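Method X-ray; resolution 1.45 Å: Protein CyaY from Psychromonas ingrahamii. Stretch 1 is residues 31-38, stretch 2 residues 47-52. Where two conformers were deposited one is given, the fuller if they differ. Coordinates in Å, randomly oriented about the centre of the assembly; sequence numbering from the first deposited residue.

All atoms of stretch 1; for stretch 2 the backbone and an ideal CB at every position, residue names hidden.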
ATOM      1  N   ASP A  31       4.747 -10.339  -1.125  1.00 12.51           N
ATOM      2  CA  ASP A  31       4.948 -11.263  -0.022  1.00 18.26           C
ATOM      3  C   ASP A  31       4.667 -10.565   1.301  1.00 14.00           C
ATOM      4  O   ASP A  31       5.151  -9.448   1.539  1.00 12.24           O
ATOM      5  CB  ASP A  31       6.371 -11.824  -0.031  1.00 18.21           C
ATOM      6  CG  ASP A  31       6.593 -12.842   1.067  1.00 21.41           C
ATOM      7  OD1 ASP A  31       5.820 -13.821   1.130  1.00 40.92           O
ATOM      8  OD2 ASP A  31       7.520 -12.652   1.882  1.00 33.97           O
ATOM      9  N   GLN A  32       3.881 -11.209   2.162  1.00 17.95           N
ATOM     10  CA  GLN A  32       3.701 -10.700   3.513  1.00 16.92           C
ATOM     11  C   GLN A  32       4.596 -11.439   4.501  1.00 19.75           C
ATOM     12  O   GLN A  32       4.631 -12.672   4.536  1.00 23.40           O
ATOM     13  CB  GLN A  32       2.237 -10.752   3.971  1.00 19.36           C
ATOM     14  CG  GLN A  32       2.018 -10.031   5.305  1.00 20.24           C
ATOM     15  CD  GLN A  32       0.552  -9.858   5.668  1.00 21.28           C
ATOM     16  OE1 GLN A  32      -0.337 -10.224   4.904  1.00 24.87           O
ATOM     17  NE2 GLN A  32       0.299  -9.292   6.845  1.00 26.34           N
ATOM     18  N   ASN A  33       5.328 -10.662   5.290  1.00 15.98           N
ATOM     19  CA  ASN A  33       6.217 -11.182   6.309  1.00 19.99           C
ATOM     20  C   ASN A  33       5.929 -10.402   7.588  1.00 16.65           C
ATOM     21  O   ASN A  33       6.368  -9.264   7.741  1.00 14.96           O
ATOM     22  CB  ASN A  33       7.666 -10.990   5.856  1.00 19.99           C
ATOM     23  CG  ASN A  33       8.670 -11.369   6.919  1.00 25.07           C
ATOM     24  OD1 ASN A  33       8.425 -12.262   7.728  1.00 23.80           O
ATOM     25  ND2 ASN A  33       9.809 -10.685   6.929  1.00 21.07           N
ATOM     26  N   GLY A  34       5.178 -11.009   8.501  1.00 22.29           N
ATOM     27  CA  GLY A  34       4.697 -10.285   9.665  1.00 16.35           C
ATOM     28  C   GLY A  34       3.777  -9.151   9.235  1.00 15.91           C
ATOM     29  O   GLY A  34       2.776  -9.371   8.559  1.00 18.97           O
ATOM     30  N   SER A  35       4.131  -7.930   9.606  1.00 14.27           N
ATOM     31  CA  SER A  35       3.340  -6.755   9.275  0.60 14.22           C
ATOM     32  C   SER A  35       3.764  -6.132   7.950  1.00 11.55           C
ATOM     33  O   SER A  35       3.125  -5.188   7.479  1.00 11.09           O
ATOM     34  CB  SER A  35       3.480  -5.712  10.379  0.60 16.77           C
ATOM     35  OG  SER A  35       2.965  -6.200  11.601  0.60 14.99           O
ATOM     36  N   LEU A  36       4.857  -6.640   7.380  1.00 12.69           N
ATOM     37  CA  LEU A  36       5.419  -6.104   6.141  1.00  8.85           C
ATOM     38  C   LEU A  36       4.765  -6.723   4.911  1.00 13.33           C
ATOM     39  O   LEU A  36       4.600  -7.941   4.830  1.00 17.79           O
ATOM     40  CB  LEU A  36       6.925  -6.372   6.078  1.00 10.32           C
ATOM     41  CG  LEU A  36       7.859  -5.636   7.038  1.00 17.38           C
ATOM     42  CD1 LEU A  36       9.301  -6.120   6.872  1.00 17.82           C
ATOM     43  CD2 LEU A  36       7.777  -4.137   6.835  1.00 21.91           C
ATOM     44  N   LEU A  37       4.385  -5.884   3.955  1.00  8.08           N
ATOM     45  CA  LEU A  37       3.967  -6.362   2.650  1.00  8.31           C
ATOM     46  C   LEU A  37       4.920  -5.766   1.632  1.00  7.70           C
ATOM     47  O   LEU A  37       4.958  -4.550   1.452  1.00  7.60           O
ATOM     48  CB  LEU A  37       2.517  -5.951   2.361  1.00  7.50           C
ATOM     49  CG  LEU A  37       1.950  -6.251   0.967  1.00  8.05           C
ATOM     50  CD1 LEU A  37       1.917  -7.757   0.719  1.00 11.32           C
ATOM     51  CD2 LEU A  37       0.568  -5.651   0.784  1.00 11.49           C
ATOM     52  N   THR A  38       5.710  -6.619   0.986  1.00  6.67           N
ATOM     53  CA  THR A  38       6.694  -6.165   0.021  1.00  7.49           C
ATOM     54  C   THR A  38       6.228  -6.450  -1.390  1.00  8.27           C
ATOM     55  O   THR A  38       5.816  -7.563  -1.706  1.00 11.04           O
ATOM     56  CB  THR A  38       8.042  -6.841   0.268  1.00  8.39           C
ATOM     57  OG1 THR A  38       8.510  -6.477   1.574  1.00 11.32           O
ATOM     58  CG2 THR A  38       9.068  -6.401  -0.768  1.00 16.72           C
ATOM     59  N   UNK A  47       8.513  -1.872  -3.378  1.00  7.92           N
ATOM     60  CA  UNK A  47       7.782  -0.955  -2.509  1.00  7.21           C
ATOM     61  C   UNK A  47       7.557  -1.717  -1.219  1.00  7.40           C
ATOM     62  O   UNK A  47       7.259  -2.904  -1.245  1.00  8.96           O
ATOM     63  CB  UNK A  47       6.468  -0.478  -3.132  1.00  7.21           C
ATOM     64  N   UNK A  48       7.706  -1.048  -0.084  1.00  5.41           N
ATOM     65  CA  UNK A  48       7.563  -1.727   1.190  1.00  8.43           C
ATOM     66  C   UNK A  48       6.411  -1.103   1.945  1.00  5.71           C
ATOM     67  O   UNK A  48       6.405   0.098   2.197  1.00  5.42           O
ATOM     68  CB  UNK A  48       8.855  -1.658   2.006  1.00  8.43           C
ATOM     69  N   UNK A  49       5.433  -1.923   2.311  1.00  6.12           N
ATOM     70  CA  UNK A  49       4.267  -1.466   3.054  1.00  5.21           C
ATOM     71  C   UNK A  49       4.346  -2.058   4.457  1.00  6.98           C
ATOM     72  O   UNK A  49       4.730  -3.210   4.638  1.00  7.16           O
ATOM     73  CB  UNK A  49       2.966  -1.864   2.354  1.00  5.21           C
ATOM     74  N   UNK A  50       4.032  -1.248   5.454  1.00  7.51           N
ATOM     75  CA  UNK A  50       4.127  -1.686   6.833  1.00 10.14           C
ATOM     76  C   UNK A  50       2.906  -1.224   7.606  1.00 10.68           C
ATOM     77  O   UNK A  50       2.233  -0.277   7.209  1.00 12.36           O
ATOM     78  CB  UNK A  50       5.408  -1.161   7.484  1.00 10.14           C
ATOM     79  N   UNK A  51       2.593  -1.927   8.683  1.00 10.29           N
ATOM     80  CA  UNK A  51       1.521  -1.499   9.576  1.00 14.08           C
ATOM     81  C   UNK A  51       2.152  -1.079  10.872  1.00 17.80           C
ATOM     82  O   UNK A  51       3.084  -1.725  11.365  1.00 22.31           O
ATOM     83  CB  UNK A  51       0.484  -2.602   9.798  1.00 14.08           C
ATOM     84  N   UNK A  52       1.680   0.027  11.423  1.00 15.87           N
ATOM     85  CA  UNK A  52       2.159   0.436  12.723  1.00 17.26           C
ATOM     86  C   UNK A  52       0.980   0.509  13.671  1.00 21.41           C
ATOM     87  O   UNK A  52       0.325   1.547  13.786  1.00 21.78           O
ATOM     88  CB  UNK A  52       2.892   1.777  12.648  1.00 17.26           C
TER

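Stretch 1 folds into a hairpin through a type II' turn from Asn-33 to Leu-36, and its second strand, 36-38, lies antiparallel to stretch 2. The first rule of this contact is therefore written in backbone: position 49 forms a hydrogen-bonded pair with Leu-37, so its N donates to Leu-37 O (2.8 Å) and its O accepts from Leu-37 N (2.8 Å). Any residue with a free amide can do this.

Position 47 has extended backbone angles and a CB directed sideways; the ideal CB has no atom of stretch 1 within 5.5 Å. Its carbonyl does the work, since O lies 3.5 Å from Thr-38 CA in a CA-H...O contact. Many side chains would fit. The deposited residue is Leu-47, whose end leads away from stretch 1.

Position 48 pairs with Thr-38 without backbone hydrogen bonds, and the two side chains share a face of the sheet. Its ideal CB is 4.9 Å from Thr-38 OG1, and the Leu-36 CD2 methyl lies within reach of a branched side chain. Valine, isoleucine or threonine would suit the extended backbone and the mixed surface. Ile-48 is found: its CG2 packs 4.0 Å from Leu-36 CD2 and lies 4.4 Å from Thr-38 OG1.

Position 49 shares the other face with Leu-37. Its ideal CB sits 3.5 Å from Leu-37 O, beside an aliphatic neighbour, which favours valine, isoleucine or leucine over a charged group. Ile-49 is deposited, and its CB comes 4.1 Å from Leu-37 CB. Its O also makes a CA-H...O contact with Leu-36 CA, at 3.3 Å.

Position 50 points sideways, its ideal CB 3.9 Å from Leu-36 CD2 and 4.6 Å from Ser-35 O. With a methyl and the turn's polar backbone both near, a small aliphatic or a short polar residue would serve. The choice is Asn-50, whose end comes nearer to stretch 1 and lies against both Ser-35 and Leu-36.

Position 51 also points sideways, with its ideal CB 4.4 Å from Ser-35 CB. The Gln-32 side chain lies further out, so a long polar chain could reach along the hairpin; a shorter one would still meet the serine. Arg-51 sets its CB 4.3 Å from Ser-35 CB, while NH1 approaches Gln-32 NE2 only to 4.5 Å, and its guanidinium finds hydrogen bonds elsewhere in the structure. A water donates to Arg-51 O (3.1 Å from the water O) and is linked weakly to Ser-35 OG (3.3 Å).

At position 52 CA-to-CB points away from stretch 1, so almost any residue would suit. It is Gln-52, whose end comes nearer but makes no contact.

Stretch 2 47-52: LIINRQ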
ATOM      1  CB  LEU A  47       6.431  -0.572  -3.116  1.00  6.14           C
ATOM      2  CG  LEU A  47       6.477   0.242  -4.413  1.00 10.60           C
ATOM      3  CD1 LEU A  47       5.101   0.474  -4.999  1.00 12.17           C
ATOM      4  CD2 LEU A  47       7.166   1.560  -4.158  1.00 10.15           C
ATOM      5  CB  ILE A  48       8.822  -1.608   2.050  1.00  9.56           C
ATOM      6  CG1 ILE A  48      10.040  -2.111   1.283  1.00 12.36           C
ATOM      7  CG2 ILE A  48       8.648  -2.414   3.340  1.00 11.42           C
ATOM      8  CD1 ILE A  48      11.356  -1.703   1.918  1.00 14.74           C
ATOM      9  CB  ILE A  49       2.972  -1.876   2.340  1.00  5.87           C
ATOM     10  CG1 ILE A  49       2.898  -1.170   0.995  1.00  9.04           C
ATOM     11  CG2 ILE A  49       1.745  -1.534   3.178  1.00  7.35           C
ATOM     12  CD1 ILE A  49       1.987  -1.839   0.018  1.00 10.62           C
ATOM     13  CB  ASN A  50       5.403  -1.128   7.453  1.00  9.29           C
ATOM     14  CG  ASN A  50       5.867  -1.925   8.644  1.00 11.95           C
ATOM     15  OD1 ASN A  50       5.092  -2.662   9.259  1.00 15.64           O
ATOM     16  ND2 ASN A  50       7.139  -1.767   8.996  1.00 13.97           N
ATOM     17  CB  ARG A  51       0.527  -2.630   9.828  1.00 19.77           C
ATOM     18  CG  ARG A  51      -0.343  -2.963   8.650  1.00 23.47           C
ATOM     19  CD  ARG A  51      -0.472  -4.469   8.482  1.00 21.36           C
ATOM     20  NE  ARG A  51      -1.418  -5.084   9.397  1.00 27.66           N
ATOM     21  CZ  ARG A  51      -2.439  -5.837   9.007  1.00 23.96           C
ATOM     22  NH1 ARG A  51      -2.646  -6.054   7.713  1.00 16.88           N
ATOM     23  NH2 ARG A  51      -3.259  -6.365   9.908  1.00 25.15           N
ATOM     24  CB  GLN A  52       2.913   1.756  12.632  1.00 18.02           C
ATOM     25  CG  GLN A  52       4.120   1.719  11.680  1.00 27.50           C
ATOM     26  CD  GLN A  52       5.197   0.697  12.061  1.00 27.34           C
ATOM     27  OE1 GLN A  52       5.054  -0.077  13.010  1.00 34.71           O
ATOM     28  NE2 GLN A  52       6.291   0.709  11.313  1.00 23.25           N
TER
HETATM   29  O   HOH W   1       2.166  -3.665  13.567  1.00 32.86           O
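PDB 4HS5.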